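Local coordinates for protein ribonuclease J (Methanolobus psychrophilus R15, PDB 5HAB) that is an archaeal exoribonuclease that hydrolyses RNA, probably by metal-dependent catalysis, and joins a metallo-beta-lactamase core to a beta-CASP domain, at residues Gly433-His438 and Leu456-Asn461; His427-His432 and Glu463-Glu468; Ile26-Val31 and Ala224-Ser229; Thr230-Asn235 and Ser439-Met444. The protein carries 1 engineered substitution. One frame throughout, in Å; residues are numbered along the deposited sequence.

The four contacts cluster in the metallo-beta-lactamase part of the chain. Interactions 2 and 3 have centres about 4 Å apart, and both join the same two facing sheets, side by side. Strands 464-469 and 24-32 are neighbours in one sheet, strands 427-431 and 222-228 in the other. Interaction 1 is centred about 10 Å from both. It joins the start of helix 435-447 to the loop that leads into strand 464-469. Interaction 4 uses the same helix one turn later, about 11 Å from interaction 1 between centres. Interactions 1 and 4 approach the bound RNA most closely, with nearest atoms about 4 Å away. Both also touch a second subunit.

Interaction 1 (Gly433-His438 and Leu456-Asn461); sequences GTIQMH and LHLLRN. With SO4 (sulfate ion), chain M; nucleotides of chain D.
The capped start of helix 435-447 carries this contact, where Ile435 and His438 pack against Leu458 and Arg460 of the loop after the helix. NH1 of Arg460 lies 3.6 Å from CB of Ile435. The arginine chain bends at chi2 (-70°) and again at chi3 (-81°), which brings the guanidinium back beside the isoleucine. CD1 of Ile435 sits above one face of that group, offset toward its rim. A water in the guanidinium plane accepts from Arg460 NH1 at 3.2 Å and also from the backbone N of Ile435. Arg460 NH2 makes a salt bridge with Glu446 of the second subunit. Thr434 and Met437 form a capping box. Met437 N donates weakly to Thr434 OG1 (3.3 Å), and Thr434 N donates weakly to Met437 SD (3.6 Å). CE of Met437 then reaches N6 of the RNA adenosine A1 at 3.8 Å. The two methyls of Leu458 meet different partners. CD2 meets Ile435 CD1 at 4.1 Å. CD1 touches His438 CB at 3.8 Å and approaches the ring obliquely. Both nitrogens of the buried His438 ring are bonded, ND1 to Ser229 OG and NE2 to the carbonyl of Tyr34.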
# COMPACT_ATOMS: atom_id res chain seq x y z
N GLY B 433 -15.31 -12.49 -10.12
CA GLY B 433 -14.67 -11.47 -9.32
C GLY B 433 -15.61 -10.67 -8.44
O GLY B 433 -16.81 -10.91 -8.40
N THR B 434 -15.03 -9.71 -7.73
CA THR B 434 -15.79 -8.79 -6.90
C THR B 434 -16.43 -7.72 -7.76
O THR B 434 -16.15 -7.64 -8.96
CB THR B 434 -14.90 -8.12 -5.85
OG1 THR B 434 -13.83 -7.44 -6.53
CG2 THR B 434 -14.30 -9.18 -4.91
N ILE B 435 -17.29 -6.91 -7.17
CA ILE B 435 -17.87 -5.79 -7.90
C ILE B 435 -16.77 -4.77 -8.26
O ILE B 435 -16.87 -4.09 -9.28
CB ILE B 435 -19.04 -5.15 -7.11
CG1 ILE B 435 -19.74 -4.08 -7.97
CG2 ILE B 435 -18.57 -4.60 -5.76
CD1 ILE B 435 -21.00 -3.51 -7.34
N GLN B 436 -15.71 -4.70 -7.46
CA GLN B 436 -14.59 -3.80 -7.78
C GLN B 436 -13.88 -4.21 -9.09
O GLN B 436 -13.60 -3.36 -9.97
CB GLN B 436 -13.59 -3.77 -6.62
CG GLN B 436 -14.08 -3.05 -5.36
CD GLN B 436 -15.16 -3.80 -4.58
OE1 GLN B 436 -15.29 -5.03 -4.66
NE2 GLN B 436 -15.96 -3.05 -3.82
N MET B 437 -13.61 -5.51 -9.23
CA MET B 437 -13.00 -6.04 -10.45
C MET B 437 -13.92 -5.77 -11.64
O MET B 437 -13.46 -5.36 -12.72
CB MET B 437 -12.72 -7.54 -10.31
CG MET B 437 -11.90 -7.91 -9.07
SD MET B 437 -11.58 -9.68 -8.88
CE MET B 437 -10.48 -9.70 -7.47
N HIS B 438 -15.22 -5.98 -11.44
CA HIS B 438 -16.20 -5.72 -12.49
C HIS B 438 -16.16 -4.24 -12.88
O HIS B 438 -16.30 -3.92 -14.04
CB HIS B 438 -17.62 -6.11 -12.05
CG HIS B 438 -17.75 -7.53 -11.58
ND1 HIS B 438 -16.92 -8.54 -12.02
CD2 HIS B 438 -18.60 -8.09 -10.69
CE1 HIS B 438 -17.26 -9.67 -11.42
NE2 HIS B 438 -18.28 -9.43 -10.61
N LEU B 456 -23.82 -3.59 -21.77
CA LEU B 456 -22.83 -3.98 -20.78
C LEU B 456 -23.55 -4.12 -19.46
O LEU B 456 -24.25 -3.20 -19.04
CB LEU B 456 -21.70 -2.94 -20.70
CG LEU B 456 -20.69 -3.04 -19.55
CD1 LEU B 456 -19.78 -4.25 -19.69
CD2 LEU B 456 -19.88 -1.76 -19.43
N HIS B 457 -23.42 -5.27 -18.80
CA HIS B 457 -24.29 -5.57 -17.67
C HIS B 457 -23.58 -6.03 -16.41
O HIS B 457 -22.79 -6.98 -16.43
CB HIS B 457 -25.34 -6.59 -18.10
CG HIS B 457 -26.02 -6.23 -19.38
ND1 HIS B 457 -27.14 -5.43 -19.43
CD2 HIS B 457 -25.69 -6.50 -20.67
CE1 HIS B 457 -27.49 -5.24 -20.69
NE2 HIS B 457 -26.63 -5.89 -21.46
N LEU B 458 -23.89 -5.35 -15.32
CA LEU B 458 -23.34 -5.66 -14.01
C LEU B 458 -24.32 -6.52 -13.22
O LEU B 458 -25.35 -6.04 -12.77
CB LEU B 458 -23.02 -4.37 -13.25
CG LEU B 458 -22.52 -4.52 -11.81
CD1 LEU B 458 -21.32 -5.46 -11.75
CD2 LEU B 458 -22.18 -3.17 -11.21
N LEU B 459 -24.01 -7.81 -13.10
CA LEU B 459 -24.84 -8.74 -12.35
C LEU B 459 -24.29 -9.04 -10.95
O LEU B 459 -23.08 -9.15 -10.75
CB LEU B 459 -24.99 -10.05 -13.12
CG LEU B 459 -25.65 -9.98 -14.50
CD1 LEU B 459 -25.92 -11.38 -15.02
CD2 LEU B 459 -26.95 -9.18 -14.41
N ARG B 460 -25.21 -9.19 -9.99
CA ARG B 460 -24.89 -9.69 -8.66
C ARG B 460 -25.35 -11.15 -8.55
O ARG B 460 -26.21 -11.57 -9.32
CB ARG B 460 -25.58 -8.83 -7.59
CG ARG B 460 -25.33 -7.33 -7.72
CD ARG B 460 -23.89 -6.98 -7.37
NE ARG B 460 -23.69 -6.87 -5.93
CZ ARG B 460 -22.55 -7.15 -5.31
NH1 ARG B 460 -21.50 -7.58 -6.01
NH2 ARG B 460 -22.46 -7.01 -4.00
N ASN B 461 -24.79 -11.91 -7.61
CA ASN B 461 -25.23 -13.29 -7.38
C ASN B 461 -26.75 -13.35 -7.23
O ASN B 461 -27.34 -12.58 -6.48
CB ASN B 461 -24.59 -13.90 -6.13
CG ASN B 461 -23.09 -14.16 -6.28
OD1 ASN B 461 -22.58 -14.37 -7.38
ND2 ASN B 461 -22.39 -14.17 -5.16
S SO4 M . -29.52 -3.70 -16.95
O1 SO4 M . -28.33 -4.10 -17.70
O2 SO4 M . -30.23 -2.67 -17.70
O3 SO4 M . -29.11 -3.17 -15.65
O4 SO4 M . -30.39 -4.86 -16.76
OP3 A D 1 -1.46 -15.89 -10.06
P A D 1 -2.78 -16.02 -10.73
OP1 A D 1 -2.78 -17.28 -11.53
OP2 A D 1 -3.09 -14.74 -11.41
O5' A D 1 -3.87 -16.16 -9.58
C5' A D 1 -3.72 -17.09 -8.52
C4' A D 1 -5.04 -17.34 -7.84
O4' A D 1 -5.38 -16.16 -7.05
C3' A D 1 -6.21 -17.57 -8.79
O3' A D 1 -7.11 -18.54 -8.26
C2' A D 1 -6.88 -16.20 -8.87
O2' A D 1 -8.26 -16.25 -9.18
C1' A D 1 -6.63 -15.64 -7.47
N9 A D 1 -6.52 -14.17 -7.47
C8 A D 1 -5.87 -13.41 -8.42
N7 A D 1 -5.93 -12.12 -8.20
C5 A D 1 -6.68 -12.02 -7.04
C6 A D 1 -7.09 -10.90 -6.29
N6 A D 1 -6.80 -9.64 -6.61
N1 A D 1 -7.83 -11.14 -5.18
C2 A D 1 -8.12 -12.41 -4.85
N3 A D 1 -7.78 -13.54 -5.48
C4 A D 1 -7.05 -13.27 -6.58
O HOH W 1 -18.76 -7.90 -4.40

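Interaction 2 (His427-His432 and Glu463-Glu468); sequences HVIPAH and EELYIE
His427 and Ile467 reach toward each other from opposite directions and meet ring face to methyl. CD1 of Ile467 lies 4.1 Å from the centroid of the His427 ring, 26° off the ring normal, in a CH-pi contact. Its nearest ring atom is His427 CD2, at 3.8 Å. The extended end of Ile467 (chi2 175°) carries CD1 out to the ring. CG2 of the same residue stands near the imidazole too, 4.1 Å from His427 NE2. The ring is also held from another side, because His427 ND1 is hydrogen-bonded to His457 NE2. Ile429 and Leu465 form the second pair, and their side chains meet at a slant. One methyl does the touching on the leucine side: Leu465 CD2 is 4.0 Å from Ile429 CD1, and about as far from its CG1. No hydrogen bond links the two backbones. CA of His427 lies 9.0 Å from CA of Ile467, a spacing bridged by side chains. The strands run antiparallel and belong to different sheets of a sandwich. Within this chain each is outermost in its sheet, strand 427-431 pairing with strand 222-228 and strand 464-469 with strand 24-32. Helix 435-447 covers Val428 and Pro430.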
# COMPACT_ATOMS: atom_id res chain seq x y z
N HIS B 427 -23.75 -8.15 -26.13
CA HIS B 427 -23.85 -7.86 -24.71
C HIS B 427 -22.65 -8.45 -23.99
O HIS B 427 -22.19 -9.53 -24.34
CB HIS B 427 -25.14 -8.44 -24.11
CG HIS B 427 -26.39 -7.87 -24.70
ND1 HIS B 427 -27.01 -6.75 -24.20
CD2 HIS B 427 -27.16 -8.28 -25.74
CE1 HIS B 427 -28.10 -6.48 -24.91
NE2 HIS B 427 -28.21 -7.40 -25.85
N VAL B 428 -22.14 -7.74 -22.98
CA VAL B 428 -21.02 -8.25 -22.20
C VAL B 428 -21.38 -8.29 -20.73
O VAL B 428 -22.01 -7.38 -20.20
CB VAL B 428 -19.75 -7.40 -22.40
CG1 VAL B 428 -18.53 -8.18 -21.92
CG2 VAL B 428 -19.60 -7.01 -23.84
N ILE B 429 -20.99 -9.38 -20.06
CA ILE B 429 -21.25 -9.55 -18.64
C ILE B 429 -19.96 -9.97 -17.96
O ILE B 429 -19.43 -11.05 -18.24
CB ILE B 429 -22.36 -10.59 -18.38
CG1 ILE B 429 -23.66 -10.19 -19.09
CG2 ILE B 429 -22.57 -10.81 -16.88
CD1 ILE B 429 -23.80 -10.73 -20.50
N PRO B 430 -19.44 -9.12 -17.06
CA PRO B 430 -18.24 -9.55 -16.32
C PRO B 430 -18.57 -10.52 -15.21
O PRO B 430 -19.62 -10.42 -14.58
CB PRO B 430 -17.69 -8.23 -15.76
CG PRO B 430 -18.87 -7.33 -15.67
CD PRO B 430 -19.75 -7.70 -16.84
N ALA B 431 -17.66 -11.46 -14.97
CA ALA B 431 -17.86 -12.52 -13.99
C ALA B 431 -16.53 -12.84 -13.30
O ALA B 431 -15.52 -12.21 -13.58
CB ALA B 431 -18.42 -13.76 -14.66
N HIS B 432 -16.54 -13.84 -12.42
CA HIS B 432 -15.33 -14.30 -11.74
C HIS B 432 -14.61 -13.18 -11.00
O HIS B 432 -13.41 -12.96 -11.21
CB HIS B 432 -14.34 -14.94 -12.73
CG HIS B 432 -14.67 -16.35 -13.10
ND1 HIS B 432 -15.95 -16.77 -13.39
CD2 HIS B 432 -13.88 -17.44 -13.24
CE1 HIS B 432 -15.94 -18.06 -13.68
NE2 HIS B 432 -14.69 -18.49 -13.60
N GLU B 463 -28.94 -12.95 -9.70
CA GLU B 463 -29.62 -12.09 -10.66
C GLU B 463 -29.65 -12.72 -12.05
O GLU B 463 -28.73 -13.43 -12.44
CB GLU B 463 -28.93 -10.72 -10.72
CG GLU B 463 -29.73 -9.65 -11.45
CD GLU B 463 -29.08 -8.29 -11.40
OE1 GLU B 463 -27.94 -8.17 -10.88
OE2 GLU B 463 -29.71 -7.32 -11.88
N GLU B 464 -30.75 -12.48 -12.76
CA GLU B 464 -30.92 -12.96 -14.13
C GLU B 464 -31.08 -11.82 -15.13
O GLU B 464 -31.92 -10.94 -14.98
CB GLU B 464 -32.12 -13.91 -14.22
CG GLU B 464 -32.50 -14.30 -15.65
CD GLU B 464 -33.40 -15.54 -15.71
OE1 GLU B 464 -33.98 -15.91 -14.66
OE2 GLU B 464 -33.53 -16.13 -16.80
N LEU B 465 -30.22 -11.82 -16.15
CA LEU B 465 -30.34 -10.89 -17.26
C LEU B 465 -31.18 -11.57 -18.33
O LEU B 465 -30.85 -12.67 -18.78
CB LEU B 465 -28.97 -10.51 -17.81
CG LEU B 465 -28.96 -9.67 -19.08
CD1 LEU B 465 -29.38 -8.24 -18.79
CD2 LEU B 465 -27.58 -9.72 -19.73
N TYR B 466 -32.27 -10.93 -18.73
CA TYR B 466 -33.11 -11.49 -19.79
C TYR B 466 -32.79 -10.78 -21.09
O TYR B 466 -32.80 -9.56 -21.15
CB TYR B 466 -34.59 -11.31 -19.46
CG TYR B 466 -35.07 -11.99 -18.20
CD1 TYR B 466 -34.77 -11.46 -16.95
CD2 TYR B 466 -35.83 -13.16 -18.25
CE1 TYR B 466 -35.21 -12.06 -15.79
CE2 TYR B 466 -36.27 -13.77 -17.08
CZ TYR B 466 -35.95 -13.21 -15.85
OH TYR B 466 -36.38 -13.80 -14.68
N ILE B 467 -32.49 -11.54 -22.14
CA ILE B 467 -32.24 -10.99 -23.46
C ILE B 467 -33.21 -11.60 -24.47
O ILE B 467 -33.26 -12.81 -24.63
CB ILE B 467 -30.80 -11.23 -23.91
CG1 ILE B 467 -29.82 -10.61 -22.92
CG2 ILE B 467 -30.58 -10.66 -25.31
CD1 ILE B 467 -28.38 -10.93 -23.24
N GLU B 468 -33.99 -10.76 -25.15
CA GLU B 468 -34.87 -11.26 -26.21
C GLU B 468 -34.23 -11.01 -27.56
O GLU B 468 -34.23 -9.87 -28.03
CB GLU B 468 -36.24 -10.59 -26.16
CG GLU B 468 -36.50 -9.71 -24.94
CD GLU B 468 -37.09 -10.48 -23.79
OE1 GLU B 468 -37.68 -11.56 -24.04
OE2 GLU B 468 -37.03 -9.99 -22.64

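Interaction 3 (Ile26-Val31 and Ala224-Ser229); sequences IGIIAV and ALITES
Ile28 and Ile226 meet tip to tip, and the contact between these strands is wholly apolar. CD1 of Ile28 lies 3.8 Å from CD1 of Ile226. Behind the tips, CG2 of Ile28 rests 3.9 Å from CG1 of Ile226. With CG2 anti to the backbone N and CG1 beside it (chi1 -51°), Ile28 turns both branches to Ile226. Its CD1 also reaches CB of Ala224, at a looser 4.4 Å. All three residues are buried. Ile44 of strand 41-46 touches both isoleucines, and Val191 and Tyr193 of strand 189-194 pack against Ile226.

Hydrogen bonding plays no part across the gap. Each backbone bonds within its own sheet instead: Ile28 pairs with Leu465 and Gly27 with Arg45, while Leu225 pairs with His427 and Ile429 of strand 427-431.

Strands 24-32 and 222-228 run in broadly the same direction in two facing sheets. Ile28, Ile226 and Ala224 pack between the sheets, consistent with the core of the alpha-beta-beta-alpha sandwich of the metallo-beta-lactamase fold.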
# COMPACT_ATOMS: atom_id res chain seq x y z
N ILE B 26 -32.99 -15.57 -24.08
CA ILE B 26 -31.74 -15.91 -23.41
C ILE B 26 -31.76 -15.44 -21.97
O ILE B 26 -32.11 -14.30 -21.69
CB ILE B 26 -30.53 -15.30 -24.17
CG1 ILE B 26 -30.50 -15.77 -25.62
CG2 ILE B 26 -29.22 -15.63 -23.46
CD1 ILE B 26 -30.12 -17.23 -25.79
N GLY B 27 -31.38 -16.30 -21.04
CA GLY B 27 -31.20 -15.88 -19.66
C GLY B 27 -29.75 -16.05 -19.24
O GLY B 27 -29.17 -17.12 -19.43
N ILE B 28 -29.17 -15.00 -18.67
CA ILE B 28 -27.83 -15.09 -18.11
C ILE B 28 -28.02 -15.01 -16.60
O ILE B 28 -28.31 -13.94 -16.07
CB ILE B 28 -26.88 -13.98 -18.60
CG1 ILE B 28 -26.88 -13.87 -20.13
CG2 ILE B 28 -25.47 -14.23 -18.07
CD1 ILE B 28 -26.34 -15.08 -20.84
N ILE B 29 -27.88 -16.14 -15.93
CA ILE B 29 -28.11 -16.21 -14.49
C ILE B 29 -26.80 -16.30 -13.74
O ILE B 29 -26.01 -17.23 -13.94
CB ILE B 29 -29.03 -17.40 -14.13
CG1 ILE B 29 -30.37 -17.29 -14.88
CG2 ILE B 29 -29.28 -17.43 -12.63
CD1 ILE B 29 -30.41 -18.06 -16.18
N ALA B 30 -26.55 -15.32 -12.88
CA ALA B 30 -25.37 -15.30 -12.04
C ALA B 30 -25.65 -16.03 -10.73
O ALA B 30 -26.47 -15.59 -9.94
CB ALA B 30 -24.94 -13.86 -11.76
N VAL B 31 -24.97 -17.16 -10.49
CA VAL B 31 -25.29 -17.95 -9.31
C VAL B 31 -24.24 -17.74 -8.22
O VAL B 31 -24.58 -17.44 -7.08
CB VAL B 31 -25.41 -19.44 -9.67
CG1 VAL B 31 -25.89 -20.22 -8.45
CG2 VAL B 31 -26.39 -19.61 -10.81
N ALA B 224 -24.04 -12.67 -26.44
CA ALA B 224 -23.55 -12.27 -25.13
C ALA B 224 -22.21 -12.93 -24.83
O ALA B 224 -21.97 -14.09 -25.19
CB ALA B 224 -24.57 -12.62 -24.05
N LEU B 225 -21.34 -12.17 -24.20
CA LEU B 225 -20.07 -12.69 -23.71
C LEU B 225 -20.06 -12.61 -22.19
O LEU B 225 -20.31 -11.54 -21.61
CB LEU B 225 -18.89 -11.90 -24.30
CG LEU B 225 -17.52 -12.14 -23.67
CD1 LEU B 225 -17.09 -13.59 -23.84
CD2 LEU B 225 -16.47 -11.21 -24.26
N ILE B 226 -19.84 -13.75 -21.55
CA ILE B 226 -19.58 -13.79 -20.13
C ILE B 226 -18.09 -14.01 -20.00
O ILE B 226 -17.57 -15.02 -20.48
CB ILE B 226 -20.37 -14.90 -19.41
CG1 ILE B 226 -21.87 -14.65 -19.51
CG2 ILE B 226 -19.91 -15.05 -17.96
CD1 ILE B 226 -22.55 -15.37 -20.65
N THR B 227 -17.39 -13.07 -19.39
CA THR B 227 -15.94 -13.17 -19.31
C THR B 227 -15.47 -12.68 -17.95
O THR B 227 -16.14 -11.88 -17.30
CB THR B 227 -15.25 -12.39 -20.46
OG1 THR B 227 -13.85 -12.70 -20.49
CG2 THR B 227 -15.44 -10.89 -20.32
N GLU B 228 -14.33 -13.20 -17.51
CA GLU B 228 -13.77 -12.86 -16.20
C GLU B 228 -13.33 -11.40 -16.14
O GLU B 228 -12.94 -10.82 -17.15
CB GLU B 228 -12.59 -13.78 -15.88
CG GLU B 228 -11.40 -13.59 -16.81
CD GLU B 228 -10.11 -14.14 -16.24
OE1 GLU B 228 -10.03 -15.37 -16.04
OE2 GLU B 228 -9.18 -13.35 -15.98
N SER B 229 -13.40 -10.80 -14.96
CA SER B 229 -12.90 -9.45 -14.77
C SER B 229 -11.68 -9.45 -13.84
O SER B 229 -11.14 -8.40 -13.53
CB SER B 229 -13.98 -8.55 -14.19
OG SER B 229 -14.32 -8.96 -12.88

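Interaction 4 (Thr230-Asn235 and Ser439-Met444); sequences TNAGRN and SEYIQM. With SO4 (sulfate ion), chain K.
Ala232 and Tyr441 form the buried half of this contact. The methyl CB of Ala232 is 4.0 Å from Tyr441 CA and equally far from ring atom CD2. It comes at the edge of the ring, near its plane. Tyr441 CG is anti to the backbone N (chi1 -174°), which turns the ring so that its CD2 edge comes to Ala232 CB. Met444 CE, one turn on, sits over one face of that ring, offset toward the rim.

The other half is partly exposed. Glu440 bends at chi2 (-81°), and its carboxylate folds over Gly233. CB of Glu440 lies 3.8 Å from Gly233 CA, and OE1 is also 3.8 Å from that carbon. The backbones stay close in both halves: CA of Ala232 is 5.4 Å from CA of Tyr441, and CA of Gly233 is 5.1 Å from CA of Glu440. No hydrogen bond crosses between the segments. The loop is shaped by its own type I turn, in which Arg234 N donates to Asn231 O at 2.9 Å. Farther out, Asn235 ND2 bonds weakly to a sulfate, O2 at 3.5 Å. Arg413 of the same chain and Lys395 of the third subunit also bind this ion. Asn231, the first residue of the turn, packs on an RNA phosphate.

The loop leaves strand 222-228 and lies against helix 435-447. The Tyr441 ring packs on Val428 and Pro430 of strand 427-431. It also meets His416 of helix 413-423 edge-to-face.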
# COMPACT_ATOMS: atom_id res chain seq x y z
N THR B 230 -11.26 -10.65 -13.44
CA THR B 230 -10.26 -10.87 -12.39
C THR B 230 -9.02 -9.97 -12.46
O THR B 230 -8.63 -9.38 -11.46
CB THR B 230 -9.78 -12.34 -12.41
OG1 THR B 230 -10.91 -13.21 -12.44
CG2 THR B 230 -8.95 -12.65 -11.17
N ASN B 231 -8.40 -9.87 -13.63
CA ASN B 231 -7.20 -9.06 -13.79
C ASN B 231 -7.42 -8.01 -14.86
O ASN B 231 -6.46 -7.52 -15.46
CB ASN B 231 -5.99 -9.93 -14.17
CG ASN B 231 -5.35 -10.61 -12.98
OD1 ASN B 231 -5.72 -10.36 -11.83
ND2 ASN B 231 -4.39 -11.49 -13.24
N ALA B 232 -8.68 -7.67 -15.11
CA ALA B 232 -9.01 -6.64 -16.09
C ALA B 232 -8.43 -5.29 -15.68
O ALA B 232 -8.25 -4.40 -16.51
CB ALA B 232 -10.52 -6.53 -16.26
N GLY B 233 -8.17 -5.13 -14.39
CA GLY B 233 -7.55 -3.93 -13.87
C GLY B 233 -6.06 -3.85 -14.13
O GLY B 233 -5.48 -2.77 -14.10
N ARG B 234 -5.43 -5.00 -14.40
CA ARG B 234 -3.99 -5.03 -14.62
C ARG B 234 -3.66 -4.57 -16.03
O ARG B 234 -4.28 -4.97 -17.01
CB ARG B 234 -3.41 -6.43 -14.37
CG ARG B 234 -3.50 -6.85 -12.91
CD ARG B 234 -2.78 -8.15 -12.62
NE ARG B 234 -2.76 -8.41 -11.18
CZ ARG B 234 -2.28 -9.51 -10.62
NH1 ARG B 234 -1.78 -10.49 -11.36
NH2 ARG B 234 -2.31 -9.65 -9.30
N ASN B 235 -2.66 -3.70 -16.10
CA ASN B 235 -2.28 -3.03 -17.33
C ASN B 235 -1.53 -3.95 -18.29
O ASN B 235 -0.74 -4.79 -17.87
CB ASN B 235 -1.44 -1.80 -16.98
CG ASN B 235 -0.82 -1.16 -18.19
OD1 ASN B 235 0.16 -1.68 -18.73
ND2 ASN B 235 -1.37 -0.04 -18.62
N SER B 439 -15.96 -3.35 -11.91
CA SER B 439 -15.83 -1.92 -12.19
C SER B 439 -14.66 -1.65 -13.13
O SER B 439 -14.77 -0.84 -14.08
CB SER B 439 -15.64 -1.12 -10.90
OG SER B 439 -16.75 -1.30 -10.04
N GLU B 440 -13.54 -2.33 -12.88
CA GLU B 440 -12.39 -2.21 -13.78
C GLU B 440 -12.81 -2.62 -15.19
O GLU B 440 -12.59 -1.88 -16.19
CB GLU B 440 -11.23 -3.11 -13.33
CG GLU B 440 -10.90 -3.06 -11.84
CD GLU B 440 -10.05 -1.87 -11.46
OE1 GLU B 440 -9.59 -1.14 -12.36
OE2 GLU B 440 -9.83 -1.68 -10.24
N TYR B 441 -13.43 -3.80 -15.27
CA TYR B 441 -13.82 -4.34 -16.57
C TYR B 441 -14.75 -3.36 -17.29
O TYR B 441 -14.60 -3.14 -18.49
CB TYR B 441 -14.51 -5.71 -16.46
CG TYR B 441 -14.75 -6.28 -17.84
CD1 TYR B 441 -15.89 -5.94 -18.56
CD2 TYR B 441 -13.81 -7.10 -18.44
CE1 TYR B 441 -16.09 -6.43 -19.84
CE2 TYR B 441 -14.01 -7.60 -19.71
CZ TYR B 441 -15.15 -7.26 -20.41
OH TYR B 441 -15.34 -7.75 -21.68
N ILE B 442 -15.68 -2.79 -16.54
CA ILE B 442 -16.69 -1.89 -17.07
C ILE B 442 -16.03 -0.68 -17.71
O ILE B 442 -16.43 -0.26 -18.80
CB ILE B 442 -17.67 -1.45 -15.96
CG1 ILE B 442 -18.68 -2.56 -15.65
CG2 ILE B 442 -18.38 -0.14 -16.34
CD1 ILE B 442 -19.45 -2.33 -14.37
N GLN B 443 -15.01 -0.13 -17.05
CA GLN B 443 -14.33 1.03 -17.64
C GLN B 443 -13.62 0.66 -18.94
O GLN B 443 -13.72 1.38 -19.97
CB GLN B 443 -13.36 1.65 -16.63
CG GLN B 443 -14.09 2.31 -15.47
CD GLN B 443 -13.17 2.93 -14.44
OE1 GLN B 443 -12.28 2.28 -13.90
NE2 GLN B 443 -13.39 4.21 -14.16
N MET B 444 -12.92 -0.48 -18.93
CA MET B 444 -12.32 -0.97 -20.17
C MET B 444 -13.36 -1.15 -21.30
O MET B 444 -13.14 -0.70 -22.43
CB MET B 444 -11.59 -2.29 -19.92
CG MET B 444 -10.83 -2.85 -21.11
SD MET B 444 -11.86 -3.75 -22.30
CE MET B 444 -12.55 -5.02 -21.25
S SO4 K . -3.25 1.64 -14.75
O1 SO4 K . -2.21 2.21 -13.89
O2 SO4 K . -2.91 1.85 -16.15
O3 SO4 K . -3.34 0.20 -14.48
O4 SO4 K . -4.53 2.27 -14.45